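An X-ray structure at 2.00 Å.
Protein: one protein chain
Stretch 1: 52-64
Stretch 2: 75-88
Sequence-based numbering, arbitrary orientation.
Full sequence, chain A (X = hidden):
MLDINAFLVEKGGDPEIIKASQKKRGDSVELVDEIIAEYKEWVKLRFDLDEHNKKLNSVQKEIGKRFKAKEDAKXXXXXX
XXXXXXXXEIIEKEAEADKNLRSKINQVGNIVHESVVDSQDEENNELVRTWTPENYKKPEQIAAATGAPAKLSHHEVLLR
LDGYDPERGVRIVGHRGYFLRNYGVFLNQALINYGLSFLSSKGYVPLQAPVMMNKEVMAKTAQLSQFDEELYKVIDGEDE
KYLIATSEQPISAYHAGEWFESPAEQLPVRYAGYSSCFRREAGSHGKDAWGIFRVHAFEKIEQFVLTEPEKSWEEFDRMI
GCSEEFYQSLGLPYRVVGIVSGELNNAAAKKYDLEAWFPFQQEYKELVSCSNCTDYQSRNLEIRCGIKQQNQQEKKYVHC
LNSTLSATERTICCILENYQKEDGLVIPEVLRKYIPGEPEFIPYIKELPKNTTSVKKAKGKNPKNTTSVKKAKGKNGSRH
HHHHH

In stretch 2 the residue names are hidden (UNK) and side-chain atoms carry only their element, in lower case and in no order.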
# COMPACT_ATOMS: atom_id res chain seq x y z
N HIS A 52 -14.26 -49.92 15.52
CA HIS A 52 -12.96 -50.54 15.25
C HIS A 52 -12.03 -50.35 16.44
O HIS A 52 -11.28 -51.26 16.79
CB HIS A 52 -12.34 -50.01 13.96
CG HIS A 52 -12.82 -50.72 12.72
ND1 HIS A 52 -14.12 -50.63 12.26
CD2 HIS A 52 -12.18 -51.54 11.86
CE1 HIS A 52 -14.25 -51.36 11.17
NE2 HIS A 52 -13.08 -51.92 10.90
N ASN A 53 -12.07 -49.18 17.06
CA ASN A 53 -11.30 -48.95 18.27
C ASN A 53 -11.72 -49.90 19.38
O ASN A 53 -10.88 -50.49 20.06
CB ASN A 53 -11.40 -47.50 18.74
CG ASN A 53 -10.56 -46.56 17.91
OD1 ASN A 53 -9.65 -46.99 17.19
ND2 ASN A 53 -10.84 -45.27 18.00
N LYS A 54 -13.03 -50.05 19.56
CA LYS A 54 -13.54 -50.98 20.56
C LYS A 54 -13.07 -52.42 20.29
O LYS A 54 -12.57 -53.09 21.19
CB LYS A 54 -15.06 -50.89 20.68
CG LYS A 54 -15.56 -49.54 21.21
CD LYS A 54 -17.05 -49.58 21.55
CE LYS A 54 -17.94 -49.49 20.30
NZ LYS A 54 -18.26 -48.08 19.90
N LYS A 55 -13.22 -52.87 19.04
CA LYS A 55 -12.76 -54.21 18.67
C LYS A 55 -11.25 -54.36 18.85
O LYS A 55 -10.78 -55.36 19.39
CB LYS A 55 -13.14 -54.55 17.22
CG LYS A 55 -14.62 -54.84 17.00
CD LYS A 55 -14.87 -55.38 15.59
CE LYS A 55 -16.35 -55.66 15.33
NZ LYS A 55 -17.16 -54.41 15.28
N LEU A 56 -10.49 -53.37 18.38
CA LEU A 56 -9.03 -53.41 18.52
C LEU A 56 -8.60 -53.50 19.99
O LEU A 56 -7.75 -54.32 20.33
CB LEU A 56 -8.39 -52.19 17.86
CG LEU A 56 -8.31 -52.22 16.34
CD1 LEU A 56 -7.98 -50.83 15.80
CD2 LEU A 56 -7.29 -53.24 15.87
N ASN A 57 -9.19 -52.67 20.84
CA ASN A 57 -8.89 -52.71 22.27
C ASN A 57 -9.23 -54.07 22.86
O ASN A 57 -8.47 -54.62 23.66
CB ASN A 57 -9.63 -51.60 23.02
CG ASN A 57 -8.98 -50.24 22.83
OD1 ASN A 57 -7.78 -50.15 22.57
ND2 ASN A 57 -9.77 -49.18 22.96
N SER A 58 -10.37 -54.62 22.45
CA SER A 58 -10.79 -55.93 22.91
C SER A 58 -9.79 -57.00 22.47
O SER A 58 -9.43 -57.88 23.25
CB SER A 58 -12.18 -56.24 22.36
OG SER A 58 -12.74 -57.39 22.97
N VAL A 59 -9.33 -56.89 21.23
CA VAL A 59 -8.46 -57.90 20.64
C VAL A 59 -7.05 -57.91 21.23
O VAL A 59 -6.53 -58.96 21.60
CB VAL A 59 -8.39 -57.75 19.10
CG1 VAL A 59 -7.21 -58.50 18.54
CG2 VAL A 59 -9.69 -58.25 18.47
N GLN A 60 -6.44 -56.74 21.31
CA GLN A 60 -5.08 -56.64 21.84
C GLN A 60 -5.05 -56.93 23.34
O GLN A 60 -4.02 -57.33 23.88
CB GLN A 60 -4.46 -55.29 21.50
CG GLN A 60 -4.35 -55.06 20.00
CD GLN A 60 -3.94 -53.64 19.65
OE1 GLN A 60 -4.78 -52.79 19.35
NE2 GLN A 60 -2.64 -53.39 19.68
N LYS A 61 -6.19 -56.73 24.01
CA LYS A 61 -6.32 -57.09 25.41
C LYS A 61 -6.47 -58.61 25.58
O LYS A 61 -6.20 -59.16 26.64
CB LYS A 61 -7.52 -56.37 26.04
CG LYS A 61 -7.71 -56.63 27.52
CD LYS A 61 -9.01 -56.02 28.03
CE LYS A 61 -9.04 -54.51 27.81
NZ LYS A 61 -10.32 -53.91 28.28
N GLU A 62 -6.90 -59.28 24.51
CA GLU A 62 -6.96 -60.74 24.49
C GLU A 62 -5.57 -61.29 24.20
O GLU A 62 -5.15 -62.29 24.79
CB GLU A 62 -7.94 -61.23 23.43
CG GLU A 62 -9.12 -62.01 23.97
CD GLU A 62 -10.27 -61.11 24.40
OE1 GLU A 62 -10.00 -59.95 24.79
OE2 GLU A 62 -11.44 -61.55 24.34
N ILE A 63 -4.87 -60.65 23.27
CA ILE A 63 -3.52 -61.04 22.90
C ILE A 63 -2.61 -61.04 24.13
O ILE A 63 -1.72 -61.88 24.25
CB ILE A 63 -2.94 -60.09 21.83
CG1 ILE A 63 -3.75 -60.19 20.53
CG2 ILE A 63 -1.47 -60.41 21.56
CD1 ILE A 63 -3.22 -59.32 19.41
N GLY A 64 -2.85 -60.09 25.03
CA GLY A 64 -2.09 -60.00 26.26
C GLY A 64 -2.26 -61.23 27.13
O GLY A 64 -1.32 -61.70 27.75
N UNK A 75 -4.05 -66.23 15.38
CA UNK A 75 -5.38 -65.89 14.89
C UNK A 75 -5.82 -64.52 15.42
O UNK A 75 -6.43 -63.74 14.69
c UNK A 75 -6.58 -67.10 16.76
o UNK A 75 -7.72 -67.33 17.21
c UNK A 75 -6.40 -66.96 15.27
o UNK A 75 -5.58 -66.97 17.50
N UNK A 76 -5.49 -64.22 16.67
CA UNK A 76 -5.79 -62.91 17.23
C UNK A 76 -4.95 -61.86 16.53
O UNK A 76 -5.40 -60.72 16.33
c UNK A 76 -6.49 -63.57 19.68
c UNK A 76 -7.90 -63.10 19.40
c UNK A 76 -6.11 -63.27 21.12
c UNK A 76 -5.50 -62.88 18.74
N UNK A 77 -3.73 -62.23 16.16
CA UNK A 77 -2.83 -61.33 15.45
C UNK A 77 -3.36 -61.07 14.05
O UNK A 77 -3.36 -59.94 13.57
c UNK A 77 -1.41 -61.92 15.35
c UNK A 77 0.56 -62.68 16.77
c UNK A 77 -0.55 -61.11 14.39
c UNK A 77 -0.76 -61.94 16.74
N UNK A 78 -3.82 -62.14 13.40
CA UNK A 78 -4.37 -62.04 12.06
C UNK A 78 -5.57 -61.11 12.03
O UNK A 78 -5.80 -60.42 11.03
c UNK A 78 -4.74 -63.41 11.54
N UNK A 79 -6.34 -61.08 13.12
CA UNK A 79 -7.52 -60.23 13.20
C UNK A 79 -7.13 -58.79 13.53
O UNK A 79 -7.73 -57.85 13.02
o UNK A 79 -10.45 -61.40 16.08
c UNK A 79 -9.71 -59.85 14.44
c UNK A 79 -8.50 -60.75 14.25
o UNK A 79 -11.96 -60.07 15.18
c UNK A 79 -10.79 -60.48 15.30
N UNK A 80 -6.14 -58.64 14.39
CA UNK A 80 -5.65 -57.31 14.71
C UNK A 80 -5.21 -56.62 13.43
O UNK A 80 -5.59 -55.47 13.16
c UNK A 80 -3.94 -56.04 16.14
c UNK A 80 -2.66 -56.19 16.94
n UNK A 80 -0.92 -55.85 15.17
c UNK A 80 -1.56 -56.83 16.10
c UNK A 80 -4.48 -57.39 15.70
N UNK A 81 -4.41 -57.32 12.63
CA UNK A 81 -3.91 -56.74 11.38
C UNK A 81 -5.06 -56.41 10.44
O UNK A 81 -5.02 -55.40 9.74
o UNK A 81 0.36 -59.13 11.49
c UNK A 81 -0.66 -58.82 10.83
c UNK A 81 -1.52 -57.67 11.33
c UNK A 81 -2.90 -57.67 10.69
o UNK A 81 -1.00 -59.42 9.79
N UNK A 82 -6.08 -57.26 10.42
CA UNK A 82 -7.27 -57.00 9.63
C UNK A 82 -7.99 -55.73 10.09
O UNK A 82 -8.22 -54.81 9.31
c UNK A 82 -11.84 -59.06 8.68
c UNK A 82 -10.43 -59.26 9.21
c UNK A 82 -8.22 -58.21 9.70
n UNK A 82 -12.59 -58.04 9.47
c UNK A 82 -9.58 -58.00 9.07
N UNK A 83 -8.35 -55.70 11.37
CA UNK A 83 -9.05 -54.55 11.93
C UNK A 83 -8.24 -53.28 11.74
O UNK A 83 -8.78 -52.22 11.44
c UNK A 83 -10.38 -56.14 15.23
c UNK A 83 -10.43 -55.78 13.76
c UNK A 83 -9.34 -54.77 13.42
c UNK A 83 -11.80 -55.22 13.39
N UNK A 84 -6.92 -53.39 11.90
CA UNK A 84 -6.04 -52.24 11.73
C UNK A 84 -6.04 -51.73 10.30
O UNK A 84 -6.13 -50.52 10.06
c UNK A 84 -4.62 -52.58 12.17
o UNK A 84 -3.77 -51.49 11.87
N UNK A 85 -5.95 -52.64 9.33
CA UNK A 85 -6.00 -52.24 7.93
C UNK A 85 -7.33 -51.57 7.56
O UNK A 85 -7.35 -50.59 6.80
c UNK A 85 -4.26 -53.84 7.05
o UNK A 85 -3.38 -53.00 7.23
n UNK A 85 -4.00 -55.14 6.89
c UNK A 85 -5.72 -53.43 7.01
N UNK A 86 -8.42 -52.08 8.12
CA UNK A 86 -9.74 -51.46 7.91
C UNK A 86 -9.79 -50.07 8.53
O UNK A 86 -10.30 -49.13 7.93
c UNK A 86 -11.07 -53.62 7.73
o UNK A 86 -12.51 -54.19 9.53
c UNK A 86 -12.00 -54.57 8.45
c UNK A 86 -10.84 -52.34 8.49
o UNK A 86 -12.21 -55.69 7.96
N UNK A 87 -9.25 -49.95 9.74
CA UNK A 87 -9.21 -48.67 10.43
C UNK A 87 -8.44 -47.63 9.63
O UNK A 87 -8.88 -46.49 9.52
c UNK A 87 -7.50 -46.46 14.67
c UNK A 87 -8.46 -47.52 12.60
c UNK A 87 -7.73 -47.76 13.92
c UNK A 87 -8.60 -48.83 11.83
n UNK A 87 -7.00 -46.72 16.05
N UNK A 88 -7.29 -48.03 9.08
CA UNK A 88 -6.53 -47.13 8.22
C UNK A 88 -7.41 -46.54 7.12
O UNK A 88 -7.40 -45.34 6.87
c UNK A 88 -5.33 -47.84 7.60
c UNK A 88 -4.23 -48.14 8.60
n UNK A 88 -0.82 -49.87 8.33
c UNK A 88 -3.02 -48.76 7.92
c UNK A 88 -2.03 -49.25 8.96

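Position 75 carries two carbons, the second bearing two oxygens, and lies out of reach of stretch 1: Asp75. Position 76 has four carbons forked at the second. Its CB lies 3.7 Å from Ile63 CG1, and one tip reaches Glu62 CB; it is Leu76, with CD1 3.6 Å from Glu62 CB. At 77, four carbons fork at the first, one arm two carbons long, and the CA-to-CB bond points away, so only a grazing contact with Ile63 remains: Ile77. Position 78 has a single carbon and no contact, Ala78.

Position 79 has three carbons, the last with two oxygens, and skirts Val59. This is Glu79, whose OE2 comes within 4.0 Å of Val59 CG2. At 80, four carbons in a row end in nitrogen, and the chain lies among Leu56, Val59, Gln60 and Ile63: Lys80. Its CD sits 3.7 Å from Gln60 CG, so a charged residue packs here through its methylenes. Position 81 has three carbons and a two-oxygen end, and its CA-to-CB bond points away: Glu81. Position 82, four carbons in a row and a nitrogen, touches nothing on stretch 1; it is Lys82.

Position 83 has four carbons forked at the second; its CA-to-CB bond points toward stretch 1, and the side chain enters a hole formed by His52, Lys55, Leu56 and Val59. It is Leu83, the most extensively covered residue of either stretch; its CD1 lies 3.9 Å from Val59 CG2. Position 84 shows one carbon and one oxygen, and its CA-to-CB bond points away, while its backbone N is 4.0 Å from Leu56 CD2: Ser84. At 85 there are two carbons with an oxygen and a nitrogen, and the CA-to-CB bond points away, giving Asn85.

Position 86 has three carbons and two terminal oxygens, one beside the His52 ring edge: Glu86. His52 NE2 donates to Glu86 OE1 at 2.7 Å, while Lys82 NZ forms a salt bridge with Glu86 OE2 at 2.8 Å, so the carboxylate serves both helices. Position 87 is a four-carbon row ending in nitrogen, extended past Leu56 to Asn53. It is Lys87, whose NZ donates to Asn53 OD1 at 2.9 Å. Position 88, another such row, makes no contact: Lys88.

The rule is reciprocal packing between nearly antiparallel helices, 154° apart in direction. Leu56 and Val59 enter holes on one side; Lys80 and Leu83 return the favor. Leu56 CD2 meets Leu83 CB at 3.5 Å, and Leu56 CD1 rests 3.6 Å from Lys87 CD. Aliphatic lysine stems widen the apolar seam, while the two cross-helix hydrogen bonds gather at the His52 end.

Stretch 2 75-88: DLIAEKEKLSNEKK
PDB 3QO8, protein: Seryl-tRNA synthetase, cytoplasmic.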